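Local coordinates for mitotic checkpoint control protein kinase BUB1 (Drosophila melanogaster, PDB 6JKK), which probably binds ATP and phosphorylates kinetochore proteins in the mitotic checkpoint through its C-terminal protein kinase domain, the part in this chain, at residues A[112-117]-A[167-172]; A[154-159]-A[284-289]; A[158-163]-A[315-320]; A[275-280]-A[290-295]. All coordinates share one frame; numbering follows the deposited sequence.

Contact 1: residues A[112-117]-A[167-172]; sequences PSYAHI and LDIVDH
Tyr114 reaches from the 112-117 loop to helix 156-175 and ends on the backbone of Ile169. At CB the chain turns so that CG lies beside the backbone N, anti to the carbonyl carbon (chi1 -53°), which sends the ring alongside Ile169, the two side chains sliding past each other in opposite directions. Ser113 CB sits over the rim of one ring face and also touches Ile169 CG1 at 3.7 Å. Farther along the ring, CE1 of Tyr114 meets CG2 of Ile169 at 3.5 Å, an oblique approach. The tip closes the contact: Tyr114 OH donates to Ile169 O at 2.6 Å, in the carbonyl plane and on a lone pair. Beside this bond, His172 CB lies 3.2 Å from Tyr114 OH, near the plane of the tyrosine ring. The imidazole is turned back, its ND1 bonding Asp168 O at 2.9 Å, on the face opposite the one used by His172 N. A phenylalanine here would lack the hydroxyl and probably leave the loop without its hydrogen bond to the Ile169 carbonyl. Helix 92-104 flanks the tyrosine through Ile101 and His102. The arrangement is the docking of the alphaC-beta4 loop on helix alphaE that joins the two lobes of protein kinases.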
loop_
_atom_site.group_PDB
_atom_site.type_symbol
_atom_site.label_atom_id
_atom_site.label_comp_id
_atom_site.label_asym_id
_atom_site.label_seq_id
_atom_site.Cartn_x
_atom_site.Cartn_y
_atom_site.Cartn_z
ATOM N N PRO A 112 -9.195 6.112 7.645
ATOM C CA PRO A 112 -7.877 6.746 7.476
ATOM C C PRO A 112 -6.800 5.819 6.902
ATOM O O PRO A 112 -5.696 6.293 6.597
ATOM C CB PRO A 112 -7.490 7.132 8.911
ATOM C CG PRO A 112 -8.788 7.218 9.653
ATOM C CD PRO A 112 -9.623 6.123 9.057
ATOM N N SER A 113 -7.102 4.531 6.754
ATOM C CA SER A 113 -6.095 3.549 6.347
ATOM C C SER A 113 -5.884 3.471 4.842
ATOM O O SER A 113 -4.995 2.753 4.383
ATOM C CB SER A 113 -6.472 2.152 6.854
ATOM O OG SER A 113 -6.833 2.180 8.214
ATOM N N TYR A 114 -6.710 4.178 4.074
ATOM C CA TYR A 114 -6.599 4.141 2.619
ATOM C C TYR A 114 -6.530 5.560 2.087
ATOM O O TYR A 114 -7.301 6.419 2.520
ATOM C CB TYR A 114 -7.803 3.403 2.005
ATOM C CG TYR A 114 -8.002 2.040 2.626
ATOM C CD1 TYR A 114 -7.202 0.961 2.252
ATOM C CD2 TYR A 114 -8.955 1.844 3.610
ATOM C CE1 TYR A 114 -7.363 -0.281 2.843
ATOM C CE2 TYR A 114 -9.124 0.608 4.208
ATOM C CZ TYR A 114 -8.328 -0.447 3.820
ATOM O OH TYR A 114 -8.503 -1.677 4.413
ATOM N N ALA A 115 -5.609 5.803 1.158
ATOM C CA ALA A 115 -5.473 7.118 0.536
ATOM C C ALA A 115 -6.817 7.576 -0.007
ATOM O O ALA A 115 -7.577 6.767 -0.532
ATOM C CB ALA A 115 -4.446 7.074 -0.581
ATOM N N HIS A 116 -7.104 8.867 0.137
ATOM C CA HIS A 116 -8.341 9.454 -0.373
ATOM C C HIS A 116 -7.954 10.535 -1.372
ATOM O O HIS A 116 -7.105 11.386 -1.073
ATOM C CB HIS A 116 -9.162 10.041 0.786
ATOM C CG HIS A 116 -10.410 10.754 0.356
ATOM N ND1 HIS A 116 -10.440 12.109 0.102
ATOM C CD2 HIS A 116 -11.676 10.307 0.162
ATOM C CE1 HIS A 116 -11.669 12.464 -0.243
ATOM N NE2 HIS A 116 -12.436 11.389 -0.215
ATOM N N ILE A 117 -8.530 10.481 -2.569
ATOM C CA ILE A 117 -8.285 11.535 -3.552
ATOM C C ILE A 117 -9.221 12.693 -3.227
ATOM O O ILE A 117 -10.442 12.611 -3.439
ATOM C CB ILE A 117 -8.423 11.010 -5.009
ATOM C CG1 ILE A 117 -7.337 9.973 -5.280
ATOM C CG2 ILE A 117 -8.320 12.155 -6.047
ATOM C CD1 ILE A 117 -7.367 9.353 -6.669
ATOM N N LEU A 167 -1.577 -6.036 8.312
ATOM C CA LEU A 167 -2.461 -7.181 8.121
ATOM C C LEU A 167 -3.920 -6.747 8.202
ATOM O O LEU A 167 -4.760 -7.226 7.437
ATOM C CB LEU A 167 -2.178 -8.256 9.173
ATOM C CG LEU A 167 -1.015 -9.189 8.860
ATOM C CD1 LEU A 167 -0.491 -9.827 10.140
ATOM C CD2 LEU A 167 -1.456 -10.239 7.859
ATOM N N ASP A 168 -4.225 -5.848 9.133
ATOM C CA ASP A 168 -5.609 -5.396 9.310
ATOM C C ASP A 168 -6.049 -4.606 8.080
ATOM O O ASP A 168 -7.170 -4.762 7.594
ATOM C CB ASP A 168 -5.728 -4.526 10.567
ATOM C CG ASP A 168 -6.989 -4.812 11.373
ATOM O OD1 ASP A 168 -7.650 -5.851 11.134
ATOM O OD2 ASP A 168 -7.299 -4.000 12.274
ATOM N N ILE A 169 -5.155 -3.768 7.567
ATOM C CA ILE A 169 -5.479 -2.932 6.409
ATOM C C ILE A 169 -5.726 -3.775 5.154
ATOM O O ILE A 169 -6.683 -3.538 4.410
ATOM C CB ILE A 169 -4.363 -1.888 6.155
ATOM C CG1 ILE A 169 -4.330 -0.869 7.301
ATOM C CG2 ILE A 169 -4.574 -1.178 4.828
ATOM C CD1 ILE A 169 -3.079 0.020 7.317
ATOM N N VAL A 170 -4.870 -4.768 4.931
ATOM C CA VAL A 170 -5.004 -5.652 3.774
ATOM C C VAL A 170 -6.243 -6.542 3.898
ATOM O O VAL A 170 -6.966 -6.757 2.918
ATOM C CB VAL A 170 -3.723 -6.501 3.595
ATOM C CG1 VAL A 170 -3.893 -7.543 2.499
ATOM C CG2 VAL A 170 -2.557 -5.593 3.279
ATOM N N ASP A 171 -6.485 -7.061 5.102
ATOM C CA ASP A 171 -7.667 -7.883 5.351
ATOM C C ASP A 171 -8.945 -7.129 4.976
ATOM O O ASP A 171 -9.806 -7.654 4.264
ATOM C CB ASP A 171 -7.705 -8.316 6.821
ATOM C CG ASP A 171 -8.612 -9.516 7.066
ATOM O OD1 ASP A 171 -8.656 -10.432 6.213
ATOM O OD2 ASP A 171 -9.276 -9.548 8.123
ATOM N N HIS A 172 -9.065 -5.887 5.434
ATOM C CA HIS A 172 -10.251 -5.096 5.114
ATOM C C HIS A 172 -10.311 -4.737 3.634
ATOM O O HIS A 172 -11.398 -4.630 3.066
ATOM C CB HIS A 172 -10.315 -3.828 5.971
ATOM C CG HIS A 172 -10.795 -4.069 7.369
ATOM N ND1 HIS A 172 -9.960 -4.493 8.382
ATOM C CD2 HIS A 172 -12.025 -3.950 7.923
ATOM C CE1 HIS A 172 -10.655 -4.626 9.498
ATOM N NE2 HIS A 172 -11.910 -4.298 9.247
#

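Contact 2: residues A[154-159]-A[284-289]; sequences MDEYVV and RYFQRT
Glu156 and Tyr157, in the first turn of helix 156-175, face Phe286 and Gln287. Just ahead, Asp155 is the N-cap: its OD2 takes Tyr157 N at 2.8 Å and, more weakly, Val158 N. Glu156 follows, extended with CG anti to its own N (chi1 -171°), and lies over one face of Phe286. Its CG makes a CH-pi contact 4.1 Å from the Phe286 ring centroid, and the carboxylate stacks on the ring with planes 16° apart. This joins the start of alphaE, in the C-lobe of the kinase fold, to the N-terminal end of helix 288-299, where Gln287 is N-cap. Glu156 OE2 receives Gln287 N at 2.8 Å on its syn lone pair, almost straight at 178°, and also binds Trp291 NE1. A water donates to Glu156 OE1 and Tyr285 O and accepts from Gln287 NE2. An alanine here would remove the carboxylate and is likely to leave Gln287 N and Trp291 NE1 without their shared acceptor. Next, Tyr157 OH hydrogen-bonds Lys324 and approaches Gln287 NE2 to 3.4 Å.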
loop_
_atom_site.group_PDB
_atom_site.type_symbol
_atom_site.label_atom_id
_atom_site.label_comp_id
_atom_site.label_asym_id
_atom_site.label_seq_id
_atom_site.Cartn_x
_atom_site.Cartn_y
_atom_site.Cartn_z
ATOM N N MET A 154 15.145 -1.822 12.659
ATOM C CA MET A 154 13.928 -1.504 13.408
ATOM C C MET A 154 13.684 -2.596 14.438
ATOM O O MET A 154 13.858 -3.786 14.140
ATOM C CB MET A 154 12.727 -1.381 12.473
ATOM C CG MET A 154 11.451 -0.932 13.181
ATOM S SD MET A 154 10.104 -0.553 12.042
ATOM C CE MET A 154 10.985 0.440 10.834
ATOM N N ASP A 155 13.302 -2.192 15.649
ATOM C CA ASP A 155 13.087 -3.133 16.744
ATOM C C ASP A 155 12.024 -4.163 16.382
ATOM O O ASP A 155 10.983 -3.817 15.819
ATOM C CB ASP A 155 12.679 -2.390 18.010
ATOM C CG ASP A 155 12.457 -3.316 19.180
ATOM O OD1 ASP A 155 13.399 -3.517 19.967
ATOM O OD2 ASP A 155 11.334 -3.836 19.318
ATOM N N GLU A 156 12.300 -5.423 16.709
ATOM C CA GLU A 156 11.430 -6.534 16.334
ATOM C C GLU A 156 9.984 -6.313 16.763
ATOM O O GLU A 156 9.054 -6.600 16.010
ATOM C CB GLU A 156 11.954 -7.839 16.947
ATOM C CG GLU A 156 11.224 -9.077 16.435
ATOM C CD GLU A 156 11.424 -10.288 17.311
ATOM O OE1 GLU A 156 12.151 -10.183 18.322
ATOM O OE2 GLU A 156 10.847 -11.348 16.990
ATOM N N TYR A 157 9.792 -5.796 17.971
ATOM C CA TYR A 157 8.440 -5.619 18.497
ATOM C C TYR A 157 7.715 -4.443 17.845
ATOM O O TYR A 157 6.501 -4.500 17.626
ATOM C CB TYR A 157 8.463 -5.539 20.027
ATOM C CG TYR A 157 8.712 -6.897 20.640
ATOM C CD1 TYR A 157 10.003 -7.408 20.751
ATOM C CD2 TYR A 157 7.656 -7.686 21.070
ATOM C CE1 TYR A 157 10.231 -8.658 21.297
ATOM C CE2 TYR A 157 7.876 -8.935 21.615
ATOM C CZ TYR A 157 9.160 -9.416 21.720
ATOM O OH TYR A 157 9.363 -10.666 22.263
ATOM N N VAL A 158 8.457 -3.394 17.500
ATOM C CA VAL A 158 7.878 -2.324 16.682
ATOM C C VAL A 158 7.426 -2.895 15.335
ATOM O O VAL A 158 6.349 -2.552 14.834
ATOM C CB VAL A 158 8.858 -1.144 16.486
ATOM C CG1 VAL A 158 8.300 -0.146 15.490
ATOM C CG2 VAL A 158 9.111 -0.450 17.808
ATOM N N VAL A 159 8.228 -3.790 14.760
ATOM C CA VAL A 159 7.844 -4.417 13.493
ATOM C C VAL A 159 6.583 -5.278 13.666
ATOM O O VAL A 159 5.701 -5.273 12.802
ATOM C CB VAL A 159 8.996 -5.232 12.855
ATOM C CG1 VAL A 159 8.545 -5.874 11.544
ATOM C CG2 VAL A 159 10.223 -4.337 12.605
ATOM N N ARG A 284 17.343 -17.016 15.894
ATOM C CA ARG A 284 16.706 -17.868 16.911
ATOM C C ARG A 284 16.156 -17.032 18.064
ATOM O O ARG A 284 15.144 -17.385 18.674
ATOM C CB ARG A 284 17.710 -18.886 17.472
ATOM C CG ARG A 284 17.151 -20.274 17.907
ATOM C CD ARG A 284 15.716 -20.308 18.476
ATOM N NE ARG A 284 15.529 -19.491 19.676
ATOM C CZ ARG A 284 14.588 -19.704 20.595
ATOM N NH1 ARG A 284 13.749 -20.722 20.465
ATOM N NH2 ARG A 284 14.490 -18.901 21.648
ATOM N N TYR A 285 16.823 -15.926 18.367
ATOM C CA TYR A 285 16.403 -15.106 19.496
ATOM C C TYR A 285 15.203 -14.211 19.180
ATOM O O TYR A 285 14.572 -13.668 20.095
ATOM C CB TYR A 285 17.571 -14.303 20.058
ATOM C CG TYR A 285 18.384 -13.558 19.036
ATOM C CD1 TYR A 285 19.523 -14.127 18.480
ATOM C CD2 TYR A 285 18.033 -12.277 18.650
ATOM C CE1 TYR A 285 20.277 -13.446 17.557
ATOM C CE2 TYR A 285 18.777 -11.586 17.727
ATOM C CZ TYR A 285 19.899 -12.176 17.186
ATOM O OH TYR A 285 20.644 -11.487 16.262
ATOM N N PHE A 286 14.877 -14.070 17.895
ATOM C CA PHE A 286 13.610 -13.455 17.515
ATOM C C PHE A 286 12.497 -14.404 17.915
ATOM O O PHE A 286 12.753 -15.519 18.369
ATOM C CB PHE A 286 13.514 -13.223 16.000
ATOM C CG PHE A 286 14.112 -11.926 15.534
ATOM C CD1 PHE A 286 13.694 -11.350 14.338
ATOM C CD2 PHE A 286 15.108 -11.299 16.271
ATOM C CE1 PHE A 286 14.254 -10.156 13.888
ATOM C CE2 PHE A 286 15.674 -10.110 15.835
ATOM C CZ PHE A 286 15.248 -9.537 14.641
ATOM N N GLN A 287 11.255 -13.971 17.739
ATOM C CA GLN A 287 10.140 -14.881 17.916
ATOM C C GLN A 287 10.067 -15.732 16.650
ATOM O O GLN A 287 9.168 -15.585 15.823
ATOM C CB GLN A 287 8.851 -14.111 18.210
ATOM C CG GLN A 287 8.941 -13.304 19.515
ATOM C CD GLN A 287 9.256 -14.185 20.717
ATOM O OE1 GLN A 287 8.551 -15.155 20.976
ATOM N NE2 GLN A 287 10.325 -13.859 21.445
ATOM N N ARG A 288 11.049 -16.627 16.534
ATOM C CA ARG A 288 11.348 -17.379 15.315
ATOM C C ARG A 288 10.162 -18.170 14.789
ATOM O O ARG A 288 9.775 -18.026 13.629
ATOM C CB ARG A 288 12.511 -18.339 15.582
ATOM C CG ARG A 288 13.684 -18.176 14.650
ATOM C CD ARG A 288 13.959 -19.458 13.877
ATOM N NE ARG A 288 14.028 -20.632 14.745
ATOM C CZ ARG A 288 15.158 -21.188 15.168
ATOM N NH1 ARG A 288 16.330 -20.682 14.804
ATOM N NH2 ARG A 288 15.121 -22.257 15.952
ATOM N N THR A 289 9.604 -19.017 15.648
ATOM C CA THR A 289 8.449 -19.835 15.292
ATOM C C THR A 289 7.298 -18.966 14.787
ATOM O O THR A 289 6.634 -19.310 13.808
ATOM C CB THR A 289 7.992 -20.704 16.486
ATOM O OG1 THR A 289 9.079 -21.536 16.907
ATOM C CG2 THR A 289 6.818 -21.588 16.092
HETATM O O HOH W 1 12.354 -11.967 20.403
#

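Contact 3: residues A[158-163]-A[315-320]; sequences VVMHLS and TQLKCA
Met160 and Leu317 meet where helices 156-175 and 310-322 pack in the helical C-lobe of the kinase fold. The two segments run roughly antiparallel, at 148° between their directions, with axes 9.5 Å apart. The tight part is a patch of apolar atoms centred on Leu317, whose two methyls divide the facing helix surface between them. CD2 of Leu317 rests on CB of Met160 at 3.8 Å, and CD1 reaches CB of Ser163 at 4.0 Å, one turn farther along. Met160 holds CG beside its backbone N (chi1 -62°) and is extended beyond it, which carries the sulfur past Leu317 toward the next turn of the partner helix. There the methyl of Ala320, a partly exposed residue, completes the patch. Helix 288-299 also packs on it: Trp291 touches Met160, while Met290 and Ile294 touch Leu317. The other faces of helix 310-322 are looser. Thr315 and Cys319 are exposed, and Lys318 leaves the backbone away from helix 156-175, its side chain touching Pro198 and Asn199 of a loop. No hydrogen bond crosses between the segments. The polar Ser163 is instead satisfied within its own helix: OG donates to Val159 O at 2.8 Å from above the carbonyl plane, and that oxygen also accepts Ser163 N. At the Ala320 end, Met160 SD lies 3.8 Å from Ala320 CB.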
loop_
_atom_site.group_PDB
_atom_site.type_symbol
_atom_site.label_atom_id
_atom_site.label_comp_id
_atom_site.label_asym_id
_atom_site.label_seq_id
_atom_site.Cartn_x
_atom_site.Cartn_y
_atom_site.Cartn_z
ATOM N N VAL A 158 8.457 -3.394 17.500
ATOM C CA VAL A 158 7.878 -2.324 16.682
ATOM C C VAL A 158 7.426 -2.895 15.335
ATOM O O VAL A 158 6.349 -2.552 14.834
ATOM C CB VAL A 158 8.858 -1.144 16.486
ATOM C CG1 VAL A 158 8.300 -0.146 15.490
ATOM C CG2 VAL A 158 9.111 -0.450 17.808
ATOM N N VAL A 159 8.228 -3.790 14.760
ATOM C CA VAL A 159 7.844 -4.417 13.493
ATOM C C VAL A 159 6.583 -5.278 13.666
ATOM O O VAL A 159 5.701 -5.273 12.802
ATOM C CB VAL A 159 8.996 -5.232 12.855
ATOM C CG1 VAL A 159 8.545 -5.874 11.544
ATOM C CG2 VAL A 159 10.223 -4.337 12.605
ATOM N N MET A 160 6.484 -6.000 14.781
ATOM C CA MET A 160 5.278 -6.787 15.043
ATOM C C MET A 160 4.045 -5.894 15.078
ATOM O O MET A 160 2.984 -6.255 14.550
ATOM C CB MET A 160 5.375 -7.522 16.376
ATOM C CG MET A 160 6.487 -8.515 16.470
ATOM S SD MET A 160 6.304 -9.357 18.040
ATOM C CE MET A 160 7.969 -9.998 18.201
ATOM N N HIS A 161 4.181 -4.731 15.714
ATOM C CA HIS A 161 3.061 -3.789 15.842
ATOM C C HIS A 161 2.626 -3.269 14.474
ATOM O O HIS A 161 1.424 -3.228 14.158
ATOM C CB HIS A 161 3.459 -2.624 16.753
ATOM C CG HIS A 161 2.296 -1.851 17.306
ATOM N ND1 HIS A 161 1.495 -1.050 16.524
ATOM C CD2 HIS A 161 1.821 -1.741 18.570
ATOM C CE1 HIS A 161 0.566 -0.488 17.278
ATOM N NE2 HIS A 161 0.745 -0.888 18.523
ATOM N N LEU A 162 3.606 -2.871 13.665
ATOM C CA LEU A 162 3.346 -2.383 12.317
ATOM C C LEU A 162 2.803 -3.488 11.408
ATOM O O LEU A 162 1.951 -3.235 10.569
ATOM C CB LEU A 162 4.618 -1.780 11.708
ATOM C CG LEU A 162 5.156 -0.493 12.329
ATOM C CD1 LEU A 162 6.452 -0.058 11.647
ATOM C CD2 LEU A 162 4.109 0.612 12.240
ATOM N N SER A 163 3.298 -4.710 11.577
ATOM C CA SER A 163 2.813 -5.847 10.796
ATOM C C SER A 163 1.353 -6.171 11.105
ATOM O O SER A 163 0.574 -6.530 10.216
ATOM C CB SER A 163 3.680 -7.077 11.065
ATOM O OG SER A 163 5.005 -6.854 10.631
ATOM N N THR A 315 -3.583 -12.235 15.631
ATOM C CA THR A 315 -3.645 -12.818 16.975
ATOM C C THR A 315 -2.274 -13.312 17.432
ATOM O O THR A 315 -1.883 -13.109 18.588
ATOM C CB THR A 315 -4.681 -13.947 17.043
ATOM O OG1 THR A 315 -5.986 -13.395 16.814
ATOM C CG2 THR A 315 -4.660 -14.633 18.420
ATOM N N GLN A 316 -1.535 -13.944 16.524
ATOM C CA GLN A 316 -0.212 -14.449 16.868
ATOM C C GLN A 316 0.709 -13.309 17.283
ATOM O O GLN A 316 1.431 -13.418 18.280
ATOM C CB GLN A 316 0.389 -15.248 15.706
ATOM C CG GLN A 316 -0.345 -16.562 15.412
ATOM C CD GLN A 316 0.466 -17.487 14.526
ATOM O OE1 GLN A 316 1.642 -17.748 14.796
ATOM N NE2 GLN A 316 -0.153 -17.986 13.461
ATOM N N LEU A 317 0.671 -12.220 16.519
ATOM C CA LEU A 317 1.478 -11.043 16.811
ATOM C C LEU A 317 1.083 -10.377 18.131
ATOM O O LEU A 317 1.950 -9.975 18.907
ATOM C CB LEU A 317 1.389 -10.043 15.656
ATOM C CG LEU A 317 2.062 -10.481 14.357
ATOM C CD1 LEU A 317 1.520 -9.681 13.169
ATOM C CD2 LEU A 317 3.576 -10.323 14.462
ATOM N N LYS A 318 -0.218 -10.259 18.380
ATOM C CA LYS A 318 -0.700 -9.656 19.620
ATOM C C LYS A 318 -0.257 -10.461 20.836
ATOM O O LYS A 318 0.038 -9.896 21.895
ATOM C CB LYS A 318 -2.221 -9.583 19.612
ATOM C CG LYS A 318 -2.794 -8.892 18.403
ATOM C CD LYS A 318 -3.049 -7.438 18.642
ATOM C CE LYS A 318 -4.436 -7.082 18.148
ATOM N NZ LYS A 318 -5.359 -8.172 18.551
ATOM N N CYS A 319 -0.230 -11.783 20.691
ATOM C CA CYS A 319 0.179 -12.659 21.789
ATOM C C CYS A 319 1.648 -12.438 22.129
ATOM O O CYS A 319 2.032 -12.423 23.294
ATOM C CB CYS A 319 -0.042 -14.126 21.424
ATOM S SG CYS A 319 -1.765 -14.654 21.460
ATOM N N ALA A 320 2.467 -12.263 21.101
ATOM C CA ALA A 320 3.884 -12.023 21.308
ATOM C C ALA A 320 4.093 -10.647 21.933
ATOM O O ALA A 320 4.919 -10.485 22.835
ATOM C CB ALA A 320 4.645 -12.145 19.991
#

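Contact 4: residues A[275-280]-A[290-295]; sequences IWMPKT and MWENIF
Met277 and Pro278 pack strand 276-278 of a small two-stranded antiparallel sheet against helix 288-299 in the kinase C-lobe. The strand runs at 128° to the helix segment 290-295, their axes 9.3 Å apart, and pairs with strand 267-269 through backbone bonds such as Met277 with Val268. The apolar contacts come first. Met277 is bent at chi2 and chi3 (-64° and -83°), a curl that brings its terminal methyl in to the helix, where CE lies 4.0 Å from CB of Phe295 and somewhat farther from CB of Glu292. Pro278 meets the same phenylalanine with its ring: CG is 3.9 Å from CD2 of Phe295, reaching the aromatic ring obliquely, the two side chains crossing at about a right angle. Behind them, Leu260 of helix 246-261 touches Phe295 and His257 touches Pro278. Polar groups play a smaller part, and no hydrogen bond joins the segments. Met277 CE also abuts the backbone, 3.6 Å from Glu292 O. Within the helix, Trp291 O accepts Phe295 N at 2.9 Å and also lies over the rim of one face of the Phe295 ring, 3.2 Å above its plane.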
loop_
_atom_site.group_PDB
_atom_site.type_symbol
_atom_site.label_atom_id
_atom_site.label_comp_id
_atom_site.label_asym_id
_atom_site.label_seq_id
_atom_site.Cartn_x
_atom_site.Cartn_y
_atom_site.Cartn_z
ATOM N N ILE A 275 8.398 -25.848 -0.102
ATOM C CA ILE A 275 7.918 -24.677 0.622
ATOM C C ILE A 275 8.821 -23.470 0.375
ATOM O O ILE A 275 10.045 -23.565 0.497
ATOM C CB ILE A 275 7.841 -24.978 2.137
ATOM C CG1 ILE A 275 6.769 -26.036 2.420
ATOM C CG2 ILE A 275 7.570 -23.712 2.930
ATOM C CD1 ILE A 275 5.360 -25.607 2.025
ATOM N N TRP A 276 8.211 -22.341 0.031
ATOM C CA TRP A 276 8.954 -21.111 -0.213
ATOM C C TRP A 276 9.082 -20.264 1.054
ATOM O O TRP A 276 8.103 -20.027 1.764
ATOM C CB TRP A 276 8.279 -20.305 -1.324
ATOM C CG TRP A 276 8.277 -21.017 -2.652
ATOM C CD1 TRP A 276 7.416 -21.997 -3.060
ATOM C CD2 TRP A 276 9.172 -20.790 -3.748
ATOM N NE1 TRP A 276 7.731 -22.398 -4.340
ATOM C CE2 TRP A 276 8.803 -21.667 -4.784
ATOM C CE3 TRP A 276 10.256 -19.935 -3.950
ATOM C CZ2 TRP A 276 9.480 -21.706 -6.007
ATOM C CZ3 TRP A 276 10.923 -19.971 -5.160
ATOM C CH2 TRP A 276 10.539 -20.851 -6.169
ATOM N N MET A 277 10.303 -19.826 1.336
ATOM C CA MET A 277 10.576 -18.962 2.478
ATOM C C MET A 277 11.616 -17.933 2.050
ATOM O O MET A 277 12.318 -18.134 1.053
ATOM C CB MET A 277 11.114 -19.785 3.660
ATOM C CG MET A 277 10.106 -20.752 4.263
ATOM S SD MET A 277 8.710 -19.888 5.002
ATOM C CE MET A 277 9.413 -19.473 6.603
ATOM N N PRO A 278 11.711 -16.817 2.789
ATOM C CA PRO A 278 12.803 -15.887 2.490
ATOM C C PRO A 278 14.150 -16.570 2.665
ATOM O O PRO A 278 14.278 -17.484 3.488
ATOM C CB PRO A 278 12.630 -14.797 3.550
ATOM C CG PRO A 278 11.157 -14.825 3.875
ATOM C CD PRO A 278 10.788 -16.286 3.811
ATOM N N LYS A 279 15.143 -16.130 1.899
ATOM C CA LYS A 279 16.485 -16.691 1.967
ATOM C C LYS A 279 17.102 -16.420 3.339
ATOM O O LYS A 279 17.926 -17.191 3.836
ATOM C CB LYS A 279 17.334 -16.066 0.863
ATOM C CG LYS A 279 18.623 -16.782 0.548
ATOM C CD LYS A 279 19.158 -16.281 -0.783
ATOM C CE LYS A 279 20.550 -16.806 -1.053
ATOM N NZ LYS A 279 21.036 -16.351 -2.388
ATOM N N THR A 280 16.674 -15.318 3.946
ATOM C CA THR A 280 17.166 -14.885 5.250
ATOM C C THR A 280 16.617 -15.741 6.392
ATOM O O THR A 280 15.404 -15.917 6.520
ATOM C CB THR A 280 16.777 -13.410 5.511
ATOM O OG1 THR A 280 17.368 -12.573 4.509
ATOM C CG2 THR A 280 17.253 -12.962 6.878
ATOM N N MET A 290 7.076 -17.828 15.439
ATOM C CA MET A 290 5.995 -16.936 15.038
ATOM C C MET A 290 6.231 -16.342 13.653
ATOM O O MET A 290 5.349 -16.401 12.786
ATOM C CB MET A 290 5.802 -15.808 16.052
ATOM C CG MET A 290 4.742 -14.805 15.622
ATOM S SD MET A 290 4.824 -13.261 16.547
ATOM C CE MET A 290 6.271 -12.509 15.798
ATOM N N TRP A 291 7.411 -15.759 13.447
ATOM C CA TRP A 291 7.731 -15.148 12.160
ATOM C C TRP A 291 7.726 -16.195 11.054
ATOM O O TRP A 291 7.227 -15.942 9.955
ATOM C CB TRP A 291 9.088 -14.435 12.198
ATOM C CG TRP A 291 9.060 -13.127 12.941
ATOM C CD1 TRP A 291 9.732 -12.822 14.093
ATOM C CD2 TRP A 291 8.310 -11.957 12.591
ATOM N NE1 TRP A 291 9.444 -11.532 14.480
ATOM C CE2 TRP A 291 8.577 -10.978 13.571
ATOM C CE3 TRP A 291 7.440 -11.638 11.544
ATOM C CZ2 TRP A 291 8.005 -9.706 13.533
ATOM C CZ3 TRP A 291 6.874 -10.372 11.505
ATOM C CH2 TRP A 291 7.158 -9.423 12.494
ATOM N N GLU A 292 8.278 -17.370 11.344
ATOM C CA GLU A 292 8.274 -18.448 10.358
ATOM C C GLU A 292 6.844 -18.886 10.007
ATOM O O GLU A 292 6.546 -19.133 8.836
ATOM C CB GLU A 292 9.156 -19.618 10.807
ATOM C CG GLU A 292 10.652 -19.281 10.766
ATOM C CD GLU A 292 11.550 -20.440 11.155
ATOM O OE1 GLU A 292 11.042 -21.426 11.729
ATOM O OE2 GLU A 292 12.770 -20.356 10.893
ATOM N N ASN A 293 5.964 -18.953 11.010
ATOM C CA ASN A 293 4.539 -19.193 10.771
ATOM C C ASN A 293 3.949 -18.156 9.821
ATOM O O ASN A 293 3.305 -18.494 8.827
ATOM C CB ASN A 293 3.741 -19.163 12.087
ATOM C CG ASN A 293 3.782 -20.485 12.845
ATOM O OD1 ASN A 293 4.264 -21.501 12.341
ATOM N ND2 ASN A 293 3.251 -20.475 14.067
ATOM N N ILE A 294 4.157 -16.884 10.150
ATOM C CA ILE A 294 3.619 -15.784 9.361
ATOM C C ILE A 294 4.115 -15.816 7.914
ATOM O O ILE A 294 3.315 -15.741 6.981
ATOM C CB ILE A 294 3.952 -14.419 10.005
ATOM C CG1 ILE A 294 3.293 -14.306 11.383
ATOM C CG2 ILE A 294 3.498 -13.270 9.100
ATOM C CD1 ILE A 294 3.829 -13.153 12.225
ATOM N N PHE A 295 5.427 -15.941 7.735
ATOM C CA PHE A 295 6.015 -15.960 6.399
ATOM C C PHE A 295 5.525 -17.172 5.602
ATOM O O PHE A 295 5.135 -17.042 4.438
ATOM C CB PHE A 295 7.547 -15.966 6.477
ATOM C CG PHE A 295 8.142 -14.715 7.083
ATOM C CD1 PHE A 295 7.359 -13.594 7.332
ATOM C CD2 PHE A 295 9.499 -14.671 7.397
ATOM C CE1 PHE A 295 7.914 -12.448 7.889
ATOM C CE2 PHE A 295 10.062 -13.534 7.955
ATOM C CZ PHE A 295 9.269 -12.420 8.199
#

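Contacts 1, 2 and 3 are strung along helix 156-175: contact 2 at its start, contact 3 next, sharing Val158 and Val159, and contact 1 farther on, where the helix meets the loop after helix 92-104. The centres of contacts 2 and 3 are about 9 Å apart, whereas the centre of contact 1 lies about 18 Å from that of contact 3 and about 24 Å from those of contacts 2 and 4. Helix 288-299 unites contacts 2 and 4, and its Trp291 and Ile294 pack on contact 3, inside whose chain loop contact 4 is nested. Leu167 touches Leu317, linking contacts 1 and 3. One long helix thus ties the C-lobe's later helices to the lobe junction.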